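Local structure of mRNA export factor (Human herpesvirus 1, 4YXP) at residues 151-156 and 190-195; 141-146 and 197-202; 168-173 and 184-189; 101-106 and 120-125; 237-242 and 256-261. The protein regulates viral gene expression as a dimeric, zinc-binding factor that inhibits host splicing and mediates nuclear export of intronless viral mRNAs. One frame throughout, in Å; residues are numbered along the deposited sequence.

Contact 1 (151-156 and 190-195); sequences DNLATR and SFVFVI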
# COMPACT_ATOMS: atom_id res chain seq x y z
N ASP B 151 5.28 4.02 -2.82
CA ASP B 151 4.40 2.88 -3.08
C ASP B 151 3.10 2.99 -2.28
O ASP B 151 2.01 2.71 -2.80
CB ASP B 151 5.09 1.56 -2.74
CG ASP B 151 6.06 1.11 -3.82
OD1 ASP B 151 6.16 1.79 -4.86
OD2 ASP B 151 6.71 0.06 -3.62
N ASN B 152 3.21 3.37 -1.02
CA ASN B 152 2.05 3.47 -0.15
C ASN B 152 1.06 4.53 -0.64
O ASN B 152 -0.14 4.27 -0.75
CB ASN B 152 2.48 3.78 1.29
CG ASN B 152 1.42 3.40 2.31
OD1 ASN B 152 0.50 2.64 2.02
ND2 ASN B 152 1.55 3.94 3.52
N LEU B 153 1.56 5.73 -0.94
CA LEU B 153 0.70 6.80 -1.41
C LEU B 153 0.07 6.46 -2.76
O LEU B 153 -1.10 6.77 -3.01
CB LEU B 153 1.47 8.12 -1.53
CG LEU B 153 1.79 8.86 -0.22
CD1 LEU B 153 2.71 10.05 -0.49
CD2 LEU B 153 0.53 9.32 0.48
N ALA B 154 0.84 5.81 -3.62
CA ALA B 154 0.33 5.41 -4.93
C ALA B 154 -0.80 4.39 -4.79
O ALA B 154 -1.81 4.47 -5.50
CB ALA B 154 1.45 4.84 -5.78
N THR B 155 -0.63 3.43 -3.89
CA THR B 155 -1.65 2.41 -3.66
C THR B 155 -2.95 3.06 -3.20
O THR B 155 -4.03 2.70 -3.65
CB THR B 155 -1.17 1.37 -2.61
OG1 THR B 155 -0.08 0.61 -3.15
CG2 THR B 155 -2.30 0.41 -2.21
N ARG B 156 -2.84 4.05 -2.32
CA ARG B 156 -4.02 4.65 -1.72
C ARG B 156 -4.71 5.65 -2.64
O ARG B 156 -5.94 5.77 -2.63
CB ARG B 156 -3.65 5.30 -0.38
CG ARG B 156 -3.33 4.26 0.70
CD ARG B 156 -2.57 4.82 1.90
NE ARG B 156 -2.14 3.73 2.78
CZ ARG B 156 -2.86 3.23 3.79
NH1 ARG B 156 -4.05 3.73 4.08
NH2 ARG B 156 -2.37 2.23 4.51
N SER B 190 1.45 15.88 -9.04
CA SER B 190 2.56 15.52 -9.92
C SER B 190 3.90 15.85 -9.27
O SER B 190 4.89 15.14 -9.49
CB SER B 190 2.43 16.23 -11.27
OG SER B 190 2.27 17.63 -11.13
N PHE B 191 3.94 16.90 -8.45
CA PHE B 191 5.17 17.22 -7.72
C PHE B 191 5.57 16.07 -6.80
O PHE B 191 6.70 15.58 -6.85
CB PHE B 191 5.00 18.50 -6.89
CG PHE B 191 6.15 18.75 -5.95
CD1 PHE B 191 7.33 19.32 -6.42
CD2 PHE B 191 6.07 18.41 -4.61
CE1 PHE B 191 8.40 19.54 -5.56
CE2 PHE B 191 7.13 18.63 -3.75
CZ PHE B 191 8.30 19.20 -4.23
N VAL B 192 4.64 15.66 -5.94
CA VAL B 192 4.92 14.63 -4.96
C VAL B 192 5.38 13.34 -5.64
O VAL B 192 6.37 12.73 -5.23
CB VAL B 192 3.68 14.37 -4.07
CG1 VAL B 192 3.87 13.14 -3.19
CG2 VAL B 192 3.41 15.59 -3.19
N PHE B 193 4.67 12.90 -6.67
CA PHE B 193 4.98 11.60 -7.24
C PHE B 193 6.20 11.62 -8.15
O PHE B 193 6.99 10.68 -8.14
CB PHE B 193 3.74 11.05 -7.95
CG PHE B 193 2.74 10.47 -7.01
CD1 PHE B 193 2.89 9.18 -6.53
CD2 PHE B 193 1.67 11.23 -6.54
CE1 PHE B 193 1.99 8.64 -5.63
CE2 PHE B 193 0.77 10.69 -5.64
CZ PHE B 193 0.92 9.40 -5.19
N VAL B 194 6.40 12.70 -8.90
CA VAL B 194 7.57 12.81 -9.76
C VAL B 194 8.85 12.91 -8.92
O VAL B 194 9.85 12.25 -9.19
CB VAL B 194 7.45 14.00 -10.73
CG1 VAL B 194 8.76 14.24 -11.47
CG2 VAL B 194 6.33 13.75 -11.73
N ILE B 195 8.82 13.75 -7.88
CA ILE B 195 10.01 13.95 -7.06
C ILE B 195 10.36 12.67 -6.30
O ILE B 195 11.51 12.24 -6.30
CB ILE B 195 9.82 15.14 -6.10
CG1 ILE B 195 9.70 16.45 -6.88
CG2 ILE B 195 10.99 15.23 -5.11
CD1 ILE B 195 10.90 16.78 -7.76
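F193 drives its ring edge-on against the backbone of L153 and A154, and this meeting carries most of the contact between helices 146-167 and 188-204. Two kinds of interaction cross the interface.

The first is aromatic edge against peptide: CE1 of F193 lies 3.7 Å from A154 N and CZ 3.9 Å from L153 C, both backbone atoms being close to the ring plane. A chi1 of -79° sets CG of F193 beside the backbone N and points the ring across to helix 146-167. That reach matters, because the axes of the two short segments stay 11.1 Å apart, at 136° between their directions, and a large flat side chain can span such a distance.

The second is aliphatic packing. A154 CB sits 3.8 Å from F193 CE1, the small methyl letting the ring come up to the helix, while L153 CB touches CZ at 3.9 Å. Farther along, L153 CD1 meets V192 CG1 more loosely, at 4.3 Å.

The polar groups of segment 151-156 look elsewhere. N152 ND2 bonds E110 O, outside the helix, and T155, turned away from F193, bonds T155 of the second subunit.

No hydrogen bond crosses between the segments, so the chemistry is that of a buried apolar joint, whose fit depends on shape.

Contact 2 (141-146 and 197-202); sequences PIIGTT and ARLANR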
# COMPACT_ATOMS: atom_id res chain seq x y z
N PRO B 141 18.86 6.31 6.29
CA PRO B 141 17.57 5.62 6.49
C PRO B 141 16.35 6.36 5.94
O PRO B 141 15.40 5.71 5.49
CB PRO B 141 17.47 5.49 8.01
CG PRO B 141 18.88 5.48 8.48
CD PRO B 141 19.61 6.41 7.56
N ILE B 142 16.37 7.69 5.98
CA ILE B 142 15.22 8.47 5.53
C ILE B 142 15.19 8.51 4.01
O ILE B 142 14.16 8.22 3.39
CB ILE B 142 15.26 9.89 6.14
CG1 ILE B 142 15.08 9.81 7.66
CG2 ILE B 142 14.18 10.78 5.52
CD1 ILE B 142 15.21 11.14 8.39
N ILE B 143 16.31 8.86 3.39
CA ILE B 143 16.39 8.90 1.94
C ILE B 143 16.20 7.49 1.36
O ILE B 143 15.53 7.31 0.34
CB ILE B 143 17.72 9.52 1.48
CG1 ILE B 143 17.77 11.00 1.91
CG2 ILE B 143 17.89 9.41 -0.04
CD1 ILE B 143 19.08 11.70 1.62
N GLY B 144 16.77 6.50 2.04
CA GLY B 144 16.75 5.13 1.55
C GLY B 144 15.37 4.47 1.46
O GLY B 144 15.21 3.47 0.75
N THR B 145 14.39 5.02 2.16
CA THR B 145 13.05 4.42 2.17
C THR B 145 12.04 5.25 1.38
O THR B 145 10.83 5.11 1.57
CB THR B 145 12.52 4.22 3.60
OG1 THR B 145 12.56 5.46 4.32
CG2 THR B 145 13.34 3.17 4.34
N THR B 146 12.53 6.10 0.48
CA THR B 146 11.65 6.92 -0.34
C THR B 146 10.64 6.06 -1.11
O THR B 146 9.47 6.40 -1.21
CB THR B 146 12.46 7.78 -1.34
OG1 THR B 146 13.29 8.71 -0.62
CG2 THR B 146 11.54 8.57 -2.27
N ALA B 197 9.54 9.66 -7.08
CA ALA B 197 9.95 8.64 -8.05
C ALA B 197 11.40 8.86 -8.49
O ALA B 197 12.16 7.91 -8.64
CB ALA B 197 9.03 8.65 -9.26
N ARG B 198 11.76 10.12 -8.71
CA ARG B 198 13.13 10.45 -9.11
C ARG B 198 14.10 10.08 -8.00
O ARG B 198 15.11 9.44 -8.25
CB ARG B 198 13.25 11.94 -9.44
CG ARG B 198 12.65 12.33 -10.78
CD ARG B 198 12.54 13.84 -10.95
NE ARG B 198 13.83 14.52 -10.95
CZ ARG B 198 14.57 14.75 -12.04
NH1 ARG B 198 14.17 14.33 -13.23
NH2 ARG B 198 15.73 15.39 -11.93
N LEU B 199 13.78 10.47 -6.77
CA LEU B 199 14.64 10.18 -5.64
C LEU B 199 14.76 8.67 -5.43
O LEU B 199 15.85 8.15 -5.25
CB LEU B 199 14.11 10.86 -4.37
CG LEU B 199 14.98 10.79 -3.12
CD1 LEU B 199 16.36 11.37 -3.37
CD2 LEU B 199 14.30 11.52 -1.97
N ALA B 200 13.63 7.96 -5.47
CA ALA B 200 13.64 6.51 -5.30
C ALA B 200 14.49 5.84 -6.38
O ALA B 200 15.19 4.86 -6.11
CB ALA B 200 12.22 5.96 -5.32
N ASN B 201 14.42 6.36 -7.59
CA ASN B 201 15.18 5.81 -8.71
C ASN B 201 16.68 5.89 -8.46
O ASN B 201 17.40 4.92 -8.67
CB ASN B 201 14.83 6.53 -10.02
CG ASN B 201 15.68 6.06 -11.18
OD1 ASN B 201 16.66 6.72 -11.56
ND2 ASN B 201 15.33 4.92 -11.75
N ARG B 202 17.15 7.05 -8.00
CA ARG B 202 18.58 7.23 -7.74
C ARG B 202 19.03 6.32 -6.60
O ARG B 202 20.15 5.80 -6.61
CB ARG B 202 18.89 8.68 -7.39
CG ARG B 202 18.42 9.70 -8.41
CD ARG B 202 19.05 9.52 -9.77
NE ARG B 202 18.69 10.61 -10.68
CZ ARG B 202 17.52 10.71 -11.30
NH1 ARG B 202 16.58 9.78 -11.13
NH2 ARG B 202 17.28 11.74 -12.10
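The carbonyl oxygen of I143 is gripped twice by T146, whose hydroxyl OG1 donates to I143 O over 2.8 Å and whose backbone N reaches it at 3.2 Å, both from the same face of the carbonyl plane. This double hold fixes the rotation of the threonine at the start of helix 146-167 and turns its two branches toward helix 188-204. OG1, beside the backbone N (chi1 -64°), rests against L199 CD2 at 3.3 Å; the methyl CG2 lies 3.9 Å from A200 N and 4.1 Å from A200 CB.

Alanine suits that place: its small CB lies beside T146 CG2 just where the CA atoms of T146 and A200 approach to 5.4 Å. L199 extends its branches across T146 at about a right angle. Its CD1 also meets I143 CG2, at 4.2 Å, so the leucine bridges the weakly bonded helical turn 141-144 and the beginning of the next helix.

Helix 112-132 packs against the same residues: W125 lies on I143, T122 on T146 and C126 on L199. Thus the turn 141-144, the first residue of helix 146-167 and the C-terminal half of helix 188-204 converge on helix 112-132, while Y268 of the second subunit packs on I142.

Contact 3 (168-173 and 184-189); sequences RGLCGL and DIKDIA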
# COMPACT_ATOMS: atom_id res chain seq x y z
N ARG B 168 -6.89 17.75 -14.99
CA ARG B 168 -5.86 18.78 -15.02
C ARG B 168 -5.05 18.73 -16.31
O ARG B 168 -4.14 19.54 -16.51
CB ARG B 168 -4.94 18.64 -13.81
CG ARG B 168 -5.65 18.76 -12.47
CD ARG B 168 -6.54 20.00 -12.43
NE ARG B 168 -7.01 20.31 -11.08
CZ ARG B 168 -7.72 21.39 -10.77
NH1 ARG B 168 -8.04 22.27 -11.72
NH2 ARG B 168 -8.11 21.59 -9.52
N GLY B 169 -5.37 17.78 -17.18
CA GLY B 169 -4.68 17.64 -18.45
C GLY B 169 -3.24 17.19 -18.27
O GLY B 169 -2.36 17.55 -19.05
N LEU B 170 -3.00 16.39 -17.23
CA LEU B 170 -1.66 15.90 -16.93
C LEU B 170 -1.49 14.44 -17.29
O LEU B 170 -2.46 13.75 -17.62
CB LEU B 170 -1.34 16.11 -15.45
CG LEU B 170 -1.36 17.56 -14.96
CD1 LEU B 170 -0.98 17.61 -13.49
CD2 LEU B 170 -0.43 18.43 -15.80
N CYS B 171 -0.25 13.98 -17.23
CA CYS B 171 0.07 12.58 -17.46
C CYS B 171 -0.58 11.73 -16.38
O CYS B 171 -0.87 12.21 -15.29
CB CYS B 171 1.58 12.37 -17.47
SG CYS B 171 2.47 13.45 -18.60
N GLY B 172 -0.81 10.46 -16.70
CA GLY B 172 -1.32 9.52 -15.71
C GLY B 172 -0.27 9.21 -14.66
O GLY B 172 0.92 9.47 -14.86
N LEU B 173 -0.71 8.66 -13.54
CA LEU B 173 0.18 8.34 -12.43
C LEU B 173 1.35 7.46 -12.87
O LEU B 173 2.50 7.73 -12.55
CB LEU B 173 -0.59 7.66 -11.30
CG LEU B 173 0.23 7.19 -10.10
CD1 LEU B 173 0.96 8.35 -9.45
CD2 LEU B 173 -0.67 6.49 -9.10
N ASP B 184 7.15 17.73 -16.17
CA ASP B 184 5.79 17.20 -16.05
C ASP B 184 5.09 17.70 -14.79
O ASP B 184 3.88 17.51 -14.63
CB ASP B 184 5.81 15.67 -16.05
CG ASP B 184 6.14 15.08 -17.41
OD1 ASP B 184 6.07 15.80 -18.42
OD2 ASP B 184 6.47 13.87 -17.47
N ILE B 185 5.84 18.32 -13.89
CA ILE B 185 5.28 18.81 -12.63
C ILE B 185 4.50 20.09 -12.88
O ILE B 185 5.07 21.11 -13.28
CB ILE B 185 6.39 19.01 -11.58
CG1 ILE B 185 7.10 17.68 -11.31
CG2 ILE B 185 5.80 19.60 -10.30
CD1 ILE B 185 8.27 17.77 -10.35
N LYS B 186 3.20 20.05 -12.63
CA LYS B 186 2.33 21.21 -12.83
C LYS B 186 1.37 21.43 -11.66
O LYS B 186 0.56 22.35 -11.69
CB LYS B 186 1.53 21.05 -14.13
CG LYS B 186 2.38 20.93 -15.39
CD LYS B 186 3.19 22.19 -15.65
CE LYS B 186 4.06 22.03 -16.90
NZ LYS B 186 5.11 23.08 -17.01
N ASP B 187 1.48 20.59 -10.64
CA ASP B 187 0.61 20.70 -9.47
C ASP B 187 1.20 19.90 -8.32
O ASP B 187 2.27 19.30 -8.46
CB ASP B 187 -0.80 20.21 -9.79
CG ASP B 187 -0.94 18.70 -9.66
OD1 ASP B 187 -0.16 17.97 -10.30
OD2 ASP B 187 -1.83 18.25 -8.90
N ILE B 188 0.51 19.87 -7.19
CA ILE B 188 1.04 19.20 -6.00
C ILE B 188 1.10 17.69 -6.20
O ILE B 188 2.05 17.04 -5.75
CB ILE B 188 0.20 19.56 -4.75
CG1 ILE B 188 0.80 18.91 -3.50
CG2 ILE B 188 -1.25 19.14 -4.91
CD1 ILE B 188 2.20 19.39 -3.16
N ALA B 189 0.10 17.11 -6.85
CA ALA B 189 0.08 15.67 -7.04
C ALA B 189 1.26 15.22 -7.90
O ALA B 189 1.99 14.30 -7.53
CB ALA B 189 -1.23 15.22 -7.67
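L170 plants its two methyls on K186 and D187, and this is the close-packed part of the contact. Leucine suits the position because its tip is forked: CD1 stands 3.3 Å from D187 OD1, while CD2 touches the aliphatic start of the lysine, K186 CB at 3.7 Å and K186 CG at 3.8 Å.

The aspartate is well occupied. Its chi1 of 84° places CG between backbone N and carbonyl carbon, where OD2 can accept from A189 N (3.0 Å, weak at 149°); OD2 also bonds Y164 OH, and OD1 bonds S190 OG.

Toward solvent the contact loosens. L170 covers just the root of the exposed K186, whose chain bends at chi2 and carries NZ off to a salt bridge with D9 of the second subunit. C171 and D184, both partly exposed, barely touch: SG of C171 comes no nearer than 4.2 Å to D184 OD2, and that carboxylate has its salt bridge with R179 instead. R168, exposed and poorly ordered, reaches out to E245.

The loop that leaves helix 146-167 thus packs on the loop that enters helix 188-204. G169, with positive phi, completes a Schellman motif, while D187 is an N-cap. Both belong to the CHC2-type zinc finger; the D187 side chain is about 9 Å from that of zinc ligand H242.

Contact 4 (101-106 and 120-125); sequences AMRDCV and DETLAW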
# COMPACT_ATOMS: atom_id res chain seq x y z
N ALA B 101 15.81 -0.85 7.29
CA ALA B 101 14.95 -2.01 7.07
C ALA B 101 13.63 -1.88 7.84
O ALA B 101 12.57 -2.21 7.31
CB ALA B 101 15.67 -3.28 7.47
N MET B 102 13.71 -1.42 9.08
CA MET B 102 12.52 -1.27 9.91
C MET B 102 11.64 -0.12 9.43
O MET B 102 10.42 -0.25 9.36
CB MET B 102 12.91 -1.06 11.37
CG MET B 102 13.08 -2.36 12.17
SD MET B 102 13.58 -2.06 13.88
CE MET B 102 15.07 -1.12 13.63
N ARG B 103 12.26 1.00 9.07
CA ARG B 103 11.51 2.15 8.58
C ARG B 103 10.76 1.80 7.29
O ARG B 103 9.67 2.29 7.04
CB ARG B 103 12.43 3.34 8.33
CG ARG B 103 11.73 4.56 7.72
CD ARG B 103 12.69 5.73 7.54
NE ARG B 103 12.08 6.83 6.79
CZ ARG B 103 11.44 7.86 7.34
NH1 ARG B 103 11.30 7.96 8.66
NH2 ARG B 103 10.92 8.80 6.56
N ASP B 104 11.37 0.94 6.48
CA ASP B 104 10.78 0.56 5.21
C ASP B 104 9.46 -0.16 5.46
O ASP B 104 8.47 0.09 4.78
CB ASP B 104 11.73 -0.32 4.40
CG ASP B 104 11.37 -0.38 2.93
OD1 ASP B 104 11.86 0.47 2.16
OD2 ASP B 104 10.60 -1.27 2.54
N CYS B 105 9.45 -1.04 6.46
CA CYS B 105 8.24 -1.77 6.83
C CYS B 105 7.18 -0.84 7.41
O CYS B 105 6.00 -0.96 7.10
CB CYS B 105 8.56 -2.88 7.83
SG CYS B 105 9.54 -4.23 7.15
N VAL B 106 7.61 0.09 8.25
CA VAL B 106 6.69 1.04 8.86
C VAL B 106 5.97 1.85 7.78
O VAL B 106 4.75 1.97 7.80
CB VAL B 106 7.42 1.99 9.84
CG1 VAL B 106 6.48 3.09 10.34
CG2 VAL B 106 7.98 1.20 11.01
N ASP B 120 6.53 14.35 3.79
CA ASP B 120 7.08 15.64 4.23
C ASP B 120 8.37 15.45 5.04
O ASP B 120 9.29 16.26 4.92
CB ASP B 120 6.04 16.41 5.05
CG ASP B 120 5.00 17.09 4.18
OD1 ASP B 120 5.38 17.66 3.13
OD2 ASP B 120 3.80 17.04 4.53
N GLU B 121 8.42 14.40 5.85
CA GLU B 121 9.63 14.10 6.61
C GLU B 121 10.80 13.88 5.65
O GLU B 121 11.90 14.39 5.86
CB GLU B 121 9.43 12.86 7.49
CG GLU B 121 10.60 12.55 8.43
CD GLU B 121 10.43 11.23 9.18
OE1 GLU B 121 9.74 10.33 8.66
OE2 GLU B 121 11.00 11.10 10.29
N THR B 122 10.54 13.13 4.58
CA THR B 122 11.55 12.81 3.59
C THR B 122 12.03 14.07 2.88
O THR B 122 13.23 14.32 2.78
CB THR B 122 11.01 11.81 2.54
OG1 THR B 122 10.54 10.63 3.20
CG2 THR B 122 12.11 11.42 1.55
N LEU B 123 11.09 14.88 2.39
CA LEU B 123 11.45 16.07 1.62
C LEU B 123 12.03 17.18 2.50
O LEU B 123 12.92 17.91 2.07
CB LEU B 123 10.23 16.58 0.85
CG LEU B 123 9.67 15.65 -0.23
CD1 LEU B 123 8.62 16.37 -1.06
CD2 LEU B 123 10.76 15.09 -1.13
N ALA B 124 11.54 17.31 3.73
CA ALA B 124 12.10 18.32 4.64
C ALA B 124 13.53 17.94 5.02
O ALA B 124 14.40 18.81 5.17
CB ALA B 124 11.24 18.47 5.88
N TRP B 125 13.77 16.64 5.18
CA TRP B 125 15.12 16.13 5.45
C TRP B 125 16.05 16.48 4.30
O TRP B 125 17.17 16.95 4.51
CB TRP B 125 15.08 14.62 5.69
CG TRP B 125 16.41 13.99 5.97
CD1 TRP B 125 17.15 13.21 5.12
CD2 TRP B 125 17.16 14.08 7.19
NE1 TRP B 125 18.31 12.81 5.74
CE2 TRP B 125 18.34 13.33 7.01
CE3 TRP B 125 16.95 14.72 8.41
CZ2 TRP B 125 19.31 13.21 8.01
CZ3 TRP B 125 17.91 14.59 9.41
CH2 TRP B 125 19.07 13.84 9.20
O HOH W 1 11.55 8.13 3.67
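R103 and E121 reach toward each other from opposite directions, out of helices 93-109 and 112-132, and form a buried salt bridge. The arginine grips end-on, both terminal nitrogens converging on one oxygen: NH1 lies 2.8 Å and NH2 2.9 Å from E121 OE1, with N-H...O angles near 145°, bent as expected when two donors share one acceptor. OE1 is in the guanidinium plane, but the carboxylate is turned 61° against that plane, so both nitrogens approach from above the carboxylate, on one face. Long side chains are needed, for even the closest CA atoms, those of R103 and T122, are 11.8 Å apart; R103 accordingly runs extended from CG to NE.

Every guanidinium nitrogen has a further partner. NE donates to T145 OG1, NH1 also bonds G266 O of the second subunit, and NH2 gives a hydrogen to water 1 at 3.0 Å. That water donates to T122 OG1 over 2.7 Å, while the threonine hydroxyl bonds S118 O within its own helix.

E121 is equally engaged: OE1 takes a salt bridge from K267 of the second subunit, and OE2 accepts from backbone N of Y268 and F269 of that subunit. Two positive groups would probably keep the carboxylate ionised. With the partner's 266-269 inside the region important for homodimerization, this is a buried polar site of the intertwined dimer that the folded C-terminal domain forms.

Contact 5 (237-242 and 256-261); sequences EILDTH and SHIVAP. With ZN (zinc ion), chain D.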
# COMPACT_ATOMS: atom_id res chain seq x y z
N GLU B 237 -5.92 19.04 0.35
CA GLU B 237 -6.70 20.09 -0.29
C GLU B 237 -7.37 19.61 -1.57
O GLU B 237 -8.56 19.86 -1.78
CB GLU B 237 -5.84 21.32 -0.60
CG GLU B 237 -6.63 22.45 -1.27
CD GLU B 237 -5.86 23.76 -1.34
OE1 GLU B 237 -4.62 23.72 -1.50
OE2 GLU B 237 -6.50 24.82 -1.24
N ILE B 238 -6.63 18.91 -2.43
CA ILE B 238 -7.18 18.53 -3.73
C ILE B 238 -8.22 17.42 -3.55
O ILE B 238 -9.15 17.31 -4.35
CB ILE B 238 -6.07 18.11 -4.72
CG1 ILE B 238 -5.33 16.85 -4.26
CG2 ILE B 238 -5.10 19.26 -4.94
CD1 ILE B 238 -4.41 16.27 -5.32
N LEU B 239 -8.07 16.62 -2.50
CA LEU B 239 -9.08 15.62 -2.18
C LEU B 239 -10.40 16.31 -1.81
O LEU B 239 -11.48 15.76 -2.00
CB LEU B 239 -8.61 14.72 -1.03
CG LEU B 239 -7.62 13.62 -1.43
CD1 LEU B 239 -6.92 13.02 -0.22
CD2 LEU B 239 -8.32 12.52 -2.22
N ASP B 240 -10.29 17.54 -1.31
CA ASP B 240 -11.47 18.33 -0.96
C ASP B 240 -12.07 19.05 -2.17
O ASP B 240 -13.29 19.01 -2.38
CB ASP B 240 -11.12 19.36 0.12
CG ASP B 240 -12.33 20.17 0.57
OD1 ASP B 240 -13.39 19.56 0.82
OD2 ASP B 240 -12.22 21.41 0.66
N THR B 241 -11.22 19.69 -2.97
CA THR B 241 -11.67 20.64 -3.98
C THR B 241 -11.99 20.04 -5.35
O THR B 241 -12.70 20.66 -6.15
CB THR B 241 -10.62 21.74 -4.20
OG1 THR B 241 -9.41 21.15 -4.68
CG2 THR B 241 -10.34 22.49 -2.90
N HIS B 242 -11.46 18.86 -5.64
CA HIS B 242 -11.65 18.25 -6.96
C HIS B 242 -13.14 18.02 -7.26
O HIS B 242 -13.57 18.14 -8.41
CB HIS B 242 -10.89 16.92 -7.04
CG HIS B 242 -11.24 16.09 -8.23
ND1 HIS B 242 -10.98 16.49 -9.53
CD2 HIS B 242 -11.83 14.87 -8.34
CE1 HIS B 242 -11.39 15.57 -10.37
NE2 HIS B 242 -11.92 14.57 -9.67
N SER B 256 -13.77 11.04 -0.45
CA SER B 256 -14.25 11.23 0.91
C SER B 256 -13.79 10.10 1.83
O SER B 256 -13.46 10.33 2.99
CB SER B 256 -15.77 11.33 0.94
OG SER B 256 -16.21 12.50 0.27
N HIS B 257 -13.77 8.87 1.31
CA HIS B 257 -13.44 7.71 2.13
C HIS B 257 -11.94 7.64 2.41
O HIS B 257 -11.52 7.08 3.42
CB HIS B 257 -13.92 6.42 1.46
CG HIS B 257 -14.16 5.29 2.41
ND1 HIS B 257 -14.06 5.43 3.78
CD2 HIS B 257 -14.51 4.00 2.20
CE1 HIS B 257 -14.33 4.28 4.36
NE2 HIS B 257 -14.61 3.39 3.42
N ILE B 258 -11.14 8.20 1.52
CA ILE B 258 -9.70 8.34 1.76
C ILE B 258 -9.49 9.31 2.92
O ILE B 258 -8.69 9.06 3.82
CB ILE B 258 -8.96 8.81 0.49
CG1 ILE B 258 -8.99 7.70 -0.57
CG2 ILE B 258 -7.52 9.21 0.80
CD1 ILE B 258 -8.50 8.13 -1.94
N VAL B 259 -10.21 10.43 2.90
CA VAL B 259 -10.13 11.43 3.95
C VAL B 259 -10.76 10.92 5.25
O VAL B 259 -10.27 11.22 6.34
CB VAL B 259 -10.81 12.75 3.50
CG1 VAL B 259 -10.83 13.78 4.63
CG2 VAL B 259 -10.09 13.32 2.28
N ALA B 260 -11.84 10.15 5.14
CA ALA B 260 -12.54 9.61 6.31
C ALA B 260 -12.61 8.09 6.24
O ALA B 260 -13.60 7.53 5.75
CB ALA B 260 -13.94 10.20 6.40
N PRO B 261 -11.57 7.40 6.74
CA PRO B 261 -11.42 5.95 6.51
C PRO B 261 -12.22 4.95 7.38
O PRO B 261 -12.15 3.77 7.06
CB PRO B 261 -9.92 5.73 6.75
CG PRO B 261 -9.51 6.81 7.67
CD PRO B 261 -10.36 7.99 7.34
ZN ZN D . -13.20 13.10 -10.32
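L239 of helix 230-241 lays its side chain against I258 and V259 at the end of helix 249-259. Starting at CB, the first contact is with V259 CG2, 3.9 Å away. CG stands beside the backbone N (chi1 -78°), which sends the fork of the leucine toward the opposite helix. Of its two tips, CD1 touches both neighbours, 4.0 Å from I258 CG2 and likewise 4.0 Å from V259 CG2. CD2 comes more loosely to I258 CD1, at 4.4 Å.

The leucine crosses I258 at about a right angle but runs antiparallel alongside V259. Branched aliphatic residues suit both sides, since the contact rests on methyl packing with no hydrogen bond between the segments. Where helix 249-259 gives out, H257 ND1 donates to A260 O over 2.9 Å at 158°, the acceptor lying in the ring plane, and so ties down the turn that follows.

Three residues after L239, H242 binds the zinc ion through NE2 at 2.0 Å; C163, C246 and C251 complete the CHC2 site. Its other ring nitrogen, ND1, is bonded to E245 OE2, a second-shell carboxylate that probably helps orient the imidazole.

The two helices therefore pack beside the metal site. F160 of helix 146-167 and F112 of helix 112-132 also touch L239, F112 reaching I258 as well, while I188 and A189 of helix 188-204 meet I238. From the second subunit, S35 packs on V259, and R34 forms a salt bridge with D240.

In the fold
Along the chain, contact 4 closes first, pairing helices 93-109 and 112-132 over a short connection. Contact 2 then opens at 141-146 and spans the longest loop, within which contact 1 forms a smaller loop and contact 3 a smaller one still; contacts 1 and 2 return to helix 188-204, contact 3 to the loop leading into it, so the three are concentric and do not cross. Contact 5 comes last, joining helices 230-241 and 249-259. Contact 4, the nested set and contact 5 follow in series yet touch in space: contact 4 packs on contacts 1 and 2, and contact 5 on contacts 1 and 3, with R156 O against I258 CD1. Each contact also touches the second subunit.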